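Local coordinates for protein HpcE (Thermus thermophilus, PDB 1WZO) that probably isomerises 2-hydroxyhepta-2,4-diene-1,7-dioate, as a member of the fumarylacetoacetate hydrolase family, at the interface of chains A and B. Sequence-based numbering; all coordinates share one arbitrary frame. Chains: chain A/B, HpcE.

Contact 1: the interface of chains A and B. Residues chain A 74, 76, 143, 147-149; chain B 109, 202-204.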
loop_
_atom_site.group_PDB
_atom_site.type_symbol
_atom_site.label_atom_id
_atom_site.label_comp_id
_atom_site.label_asym_id
_atom_site.label_seq_id
_atom_site.Cartn_x
_atom_site.Cartn_y
_atom_site.Cartn_z
ATOM N N PRO A 74 16.993 -2.865 -4.286
ATOM C CA PRO A 74 15.603 -2.621 -4.681
ATOM C C PRO A 74 14.661 -3.693 -4.175
ATOM O O PRO A 74 15.061 -4.833 -3.975
ATOM C CB PRO A 74 15.678 -2.587 -6.206
ATOM C CG PRO A 74 16.803 -3.501 -6.507
ATOM C CD PRO A 74 17.834 -3.132 -5.465
ATOM N N THR A 76 12.587 -5.159 -5.776
ATOM C CA THR A 76 12.462 -6.196 -6.801
ATOM C C THR A 76 13.524 -7.296 -6.691
ATOM O O THR A 76 13.454 -8.301 -7.398
ATOM C CB THR A 76 12.484 -5.607 -8.238
ATOM O OG1 THR A 76 13.414 -4.521 -8.308
ATOM C CG2 THR A 76 11.097 -5.121 -8.632
ATOM N N ILE A 143 24.589 -1.127 -8.470
ATOM C CA ILE A 143 23.214 -1.538 -8.719
ATOM C C ILE A 143 23.065 -2.718 -9.672
ATOM O O ILE A 143 22.301 -3.643 -9.396
ATOM C CB ILE A 143 22.356 -0.345 -9.189
ATOM C CG1 ILE A 143 22.287 0.696 -8.063
ATOM C CG2 ILE A 143 20.956 -0.821 -9.533
ATOM C CD1 ILE A 143 21.548 1.994 -8.420
ATOM N N GLY A 147 21.564 -5.184 -7.344
ATOM C CA GLY A 147 20.119 -5.024 -7.389
ATOM C C GLY A 147 19.345 -5.809 -8.429
ATOM O O GLY A 147 18.261 -5.387 -8.845
ATOM N N ARG A 148 19.883 -6.949 -8.846
ATOM C CA ARG A 148 19.224 -7.786 -9.837
ATOM C C ARG A 148 18.015 -8.481 -9.215
ATOM O O ARG A 148 17.946 -8.653 -7.995
ATOM C CB ARG A 148 20.203 -8.844 -10.360
ATOM C CG ARG A 148 21.587 -8.297 -10.674
ATOM C CD ARG A 148 22.485 -9.396 -11.213
ATOM N NE ARG A 148 22.052 -9.841 -12.534
ATOM C CZ ARG A 148 22.285 -9.174 -13.659
ATOM N NH1 ARG A 148 22.953 -8.026 -13.630
ATOM N NH2 ARG A 148 21.855 -9.658 -14.815
ATOM N N ASP A 149 17.059 -8.870 -10.051
ATOM C CA ASP A 149 15.882 -9.570 -9.553
ATOM C C ASP A 149 16.355 -10.859 -8.872
ATOM O O ASP A 149 17.274 -11.529 -9.360
ATOM C CB ASP A 149 14.921 -9.924 -10.697
ATOM C CG ASP A 149 14.222 -8.704 -11.299
ATOM O OD1 ASP A 149 14.311 -7.587 -10.738
ATOM O OD2 ASP A 149 13.561 -8.881 -12.346
ATOM N N LYS B 109 10.793 -5.580 -18.177
ATOM C CA LYS B 109 11.856 -6.545 -17.929
ATOM C C LYS B 109 12.357 -6.982 -19.295
ATOM O O LYS B 109 11.585 -7.502 -20.106
ATOM C CB LYS B 109 11.357 -7.762 -17.140
ATOM C CG LYS B 109 12.481 -8.728 -16.753
ATOM C CD LYS B 109 13.537 -8.026 -15.892
ATOM C CE LYS B 109 14.742 -8.922 -15.599
ATOM N NZ LYS B 109 14.411 -10.063 -14.700
ATOM N N PHE B 202 18.147 -6.141 -16.110
ATOM C CA PHE B 202 18.422 -6.894 -14.883
ATOM C C PHE B 202 17.475 -6.573 -13.724
ATOM O O PHE B 202 17.413 -7.313 -12.741
ATOM C CB PHE B 202 19.876 -6.640 -14.441
ATOM C CG PHE B 202 20.149 -5.216 -14.015
ATOM C CD1 PHE B 202 19.825 -4.780 -12.731
ATOM C CD2 PHE B 202 20.705 -4.303 -14.907
ATOM C CE1 PHE B 202 20.051 -3.458 -12.344
ATOM C CE2 PHE B 202 20.937 -2.979 -14.533
ATOM C CZ PHE B 202 20.610 -2.552 -13.248
ATOM N N MET B 203 16.731 -5.479 -13.844
ATOM C CA MET B 203 15.817 -5.047 -12.789
ATOM C C MET B 203 14.416 -4.792 -13.332
ATOM O O MET B 203 14.246 -3.996 -14.248
ATOM C CB MET B 203 16.348 -3.756 -12.157
ATOM C CG MET B 203 15.495 -3.190 -11.029
ATOM S SD MET B 203 16.025 -1.546 -10.498
ATOM C CE MET B 203 17.738 -1.846 -10.075
ATOM N N THR B 204 13.416 -5.453 -12.760
ATOM C CA THR B 204 12.041 -5.251 -13.206
ATOM C C THR B 204 11.520 -3.881 -12.770
ATOM O O THR B 204 11.502 -3.568 -11.576
ATOM C CB THR B 204 11.102 -6.332 -12.633
ATOM O OG1 THR B 204 11.527 -7.618 -13.089
ATOM C CG2 THR B 204 9.660 -6.090 -13.091
#
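The carboxylate of A:Asp149 is gripped by donors from chain B. One oxygen, OD1 of A:Asp149, accepts the backbone N-H of B:Thr204 on its syn side, with N and OD1 3.1 Å apart and the bond nearly straight at 168°. The other, OD2 of A:Asp149, takes the hydroxyl OG1 of B:Thr204 at a short 2.5 Å, also syn, so backbone and side chain of one threonine hold both oxygens. From the opposite face of the carboxylate plane, the amine NZ of B:Lys109 reaches OD2 of A:Asp149 at 2.8 Å, a salt bridge made tip to tip. These donors fix the rotation of the carboxylate, and the lysine should favour its negative charge. B:Lys109 arrives by a chain bent near its start and again at its last bond. CG of A:Asp149 stands anti to the carbonyl carbon (chi1 -70°), which turns the carboxylate toward B:Thr204. The backbone N of A:Asp149 donates to the carbonyl O of B:Phe202 at 3.1 Å.

Beside this polar clamp, the extended B:Met203 has CG anti to its backbone N (chi1 -180°) and turns only at its last bond. The methyl CE of B:Met203 presses on CG2 of A:Ile143 at 3.4 Å, a tight carbon contact, while CG of A:Pro74 lies 4.0 Å from CE of B:Met203. A:Thr76 crosses this side chain at about a right angle, and its methyl CG2 packs against the carbonyl O of B:Thr204. On the other flank, the guanidinium of A:Arg148 lies over CB of B:Phe202, with CZ 3.6 Å from that carbon; the aromatic ring reaches past it toward A:Ile143.

In the fold, residues 147-149 of chain A lie in the link between helix 143-146 and strand 152-155. The chain B stretch 202-204 follows helix 192-200, and B:Lys109 lies in the loop between strand 98-104 and helix 113-116.

Contact 2: the interface of chains A and B. Residues chain A 140-141; chain B 50-51, 69, 71, 139-141.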
loop_
_atom_site.group_PDB
_atom_site.type_symbol
_atom_site.label_atom_id
_atom_site.label_comp_id
_atom_site.label_asym_id
_atom_site.label_seq_id
_atom_site.Cartn_x
_atom_site.Cartn_y
_atom_site.Cartn_z
ATOM N N ARG A 140 31.161 3.761 -8.092
ATOM C CA ARG A 140 29.757 3.877 -8.472
ATOM C C ARG A 140 28.882 2.866 -7.740
ATOM O O ARG A 140 29.341 1.779 -7.378
ATOM C CB ARG A 140 29.597 3.672 -9.980
ATOM C CG ARG A 140 30.249 4.744 -10.838
ATOM C CD ARG A 140 29.665 6.117 -10.539
ATOM N NE ARG A 140 30.216 7.146 -11.417
ATOM C CZ ARG A 140 29.908 8.437 -11.342
ATOM N NH1 ARG A 140 29.049 8.865 -10.427
ATOM N NH2 ARG A 140 30.451 9.299 -12.190
ATOM N N PRO A 141 27.606 3.217 -7.500
ATOM C CA PRO A 141 26.688 2.303 -6.808
ATOM C C PRO A 141 26.654 0.976 -7.574
ATOM O O PRO A 141 26.465 0.955 -8.787
ATOM C CB PRO A 141 25.351 3.047 -6.868
ATOM C CG PRO A 141 25.766 4.481 -6.808
ATOM C CD PRO A 141 26.956 4.514 -7.766
ATOM N N ALA B 50 24.062 9.457 -13.201
ATOM C CA ALA B 50 25.033 10.523 -13.022
ATOM C C ALA B 50 25.801 10.711 -14.324
ATOM O O ALA B 50 25.873 9.798 -15.146
ATOM C CB ALA B 50 25.998 10.170 -11.892
ATOM N N LEU B 51 26.363 11.900 -14.506
ATOM C CA LEU B 51 27.147 12.208 -15.699
ATOM C C LEU B 51 26.472 11.757 -16.989
ATOM O O LEU B 51 27.052 10.985 -17.760
ATOM C CB LEU B 51 28.525 11.545 -15.604
ATOM C CG LEU B 51 29.371 11.794 -14.347
ATOM C CD1 LEU B 51 30.727 11.111 -14.518
ATOM C CD2 LEU B 51 29.551 13.293 -14.112
ATOM N N ALA B 69 25.857 5.370 -15.083
ATOM C CA ALA B 69 26.237 5.414 -13.670
ATOM C C ALA B 69 24.963 5.639 -12.854
ATOM O O ALA B 69 24.623 6.769 -12.511
ATOM C CB ALA B 69 27.224 6.551 -13.436
ATOM N N PHE B 71 22.169 5.474 -9.716
ATOM C CA PHE B 71 22.117 5.684 -8.276
ATOM C C PHE B 71 20.663 5.760 -7.823
ATOM O O PHE B 71 19.746 5.918 -8.632
ATOM C CB PHE B 71 22.876 6.940 -7.840
ATOM C CG PHE B 71 22.276 8.225 -8.326
ATOM C CD1 PHE B 71 22.635 8.753 -9.560
ATOM C CD2 PHE B 71 21.368 8.923 -7.535
ATOM C CE1 PHE B 71 22.099 9.962 -9.999
ATOM C CE2 PHE B 71 20.830 10.129 -7.968
ATOM C CZ PHE B 71 21.200 10.647 -9.204
ATOM N N PHE B 139 30.834 4.810 -3.983
ATOM C CA PHE B 139 29.432 4.753 -4.397
ATOM C C PHE B 139 28.951 6.168 -4.692
ATOM O O PHE B 139 27.930 6.616 -4.173
ATOM C CB PHE B 139 28.550 4.126 -3.307
ATOM C CG PHE B 139 28.975 2.739 -2.904
ATOM C CD1 PHE B 139 29.602 1.891 -3.818
ATOM C CD2 PHE B 139 28.720 2.269 -1.616
ATOM C CE1 PHE B 139 29.968 0.596 -3.460
ATOM C CE2 PHE B 139 29.079 0.974 -1.240
ATOM C CZ PHE B 139 29.705 0.134 -2.164
ATOM N N ARG B 140 29.709 6.862 -5.534
ATOM C CA ARG B 140 29.397 8.234 -5.916
ATOM C C ARG B 140 28.225 8.314 -6.894
ATOM O O ARG B 140 28.161 7.552 -7.861
ATOM C CB ARG B 140 30.631 8.887 -6.545
ATOM C CG ARG B 140 30.376 10.273 -7.102
ATOM C CD ARG B 140 31.679 10.965 -7.452
ATOM N NE ARG B 140 31.446 12.291 -8.017
ATOM C CZ ARG B 140 32.347 13.267 -8.023
ATOM N NH1 ARG B 140 33.546 13.067 -7.486
ATOM N NH2 ARG B 140 32.050 14.443 -8.563
ATOM N N PRO B 141 27.262 9.213 -6.627
ATOM C CA PRO B 141 27.248 10.118 -5.468
ATOM C C PRO B 141 26.707 9.387 -4.237
ATOM O O PRO B 141 25.755 8.616 -4.334
ATOM C CB PRO B 141 26.329 11.247 -5.928
ATOM C CG PRO B 141 25.333 10.522 -6.786
ATOM C CD PRO B 141 26.215 9.588 -7.597
HETATM O O HOH W 1 28.848 12.084 -9.761
#
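A guanidinium of chain A meets a backbone carbonyl of chain B here: NH1 of A:Arg140 donates to O of B:Arg140 at 3.0 Å. The carbonyl oxygen lies close to the guanidinium plane, but the donor stands well above the carbonyl plane and meets the C=O at 113°, so the bond uses the oxygen from over its face. Carbon CD of A:Pro141 also comes up to O of B:Arg140, at 3.3 Å.

A:Arg140 starts with CG anti to its carbonyl carbon (chi1 -65°), bends once at the next bond (chi2 -60°) and then runs straight to the guanidinium. That shape lays the side chain along B:Ala69 and B:Ala50 toward B:Leu51. The methyl CB of B:Ala69, at the start of strand 69-73, sits over one face of the guanidinium near its rim, 3.7 Å from NE of A:Arg140. Near NH1 lies the methyl of B:Ala50, the last residue of strand 46-50, and B:Leu51 crosses the NH2 end at about a right angle.

The two guanidinium groups, presumably both positive, do not touch. Water 1 lies between the arginines, 3.3 Å from NH1 of A:Arg140 and 3.1 Å from NE of B:Arg140, and may soften the repulsion. B:Arg140, extended from CG to NE, leads away from the other guanidinium. The peptide from B:Arg140 to B:Pro141 is cis, whereas the same peptide in chain A is trans, so this loop differs between the copies.

Next to the arginine, A:Pro141 and B:Phe71 lie side by side and point the same way, with CG of A:Pro141 3.9 Å from CB of B:Phe71.

The centres of contact 1 and contact 2 lie about 17 Å apart along one interface with two-fold symmetry. Chain A passes from one to the other within a few residues: A:Pro141 of contact 2 is followed closely by A:Ile143, which opens the helix 143-146 used in contact 1. Strand 69-73 also serves both, its chain B copy lining contact 2 while the residues just after it in chain A enter contact 1. The two-fold implies a twin of each patch, but at contact 2 the loop copies differ, so that twin is not exact. Together they may help hold a dimer within the four-chain deposited assembly, though the structure alone does not show the functional unit.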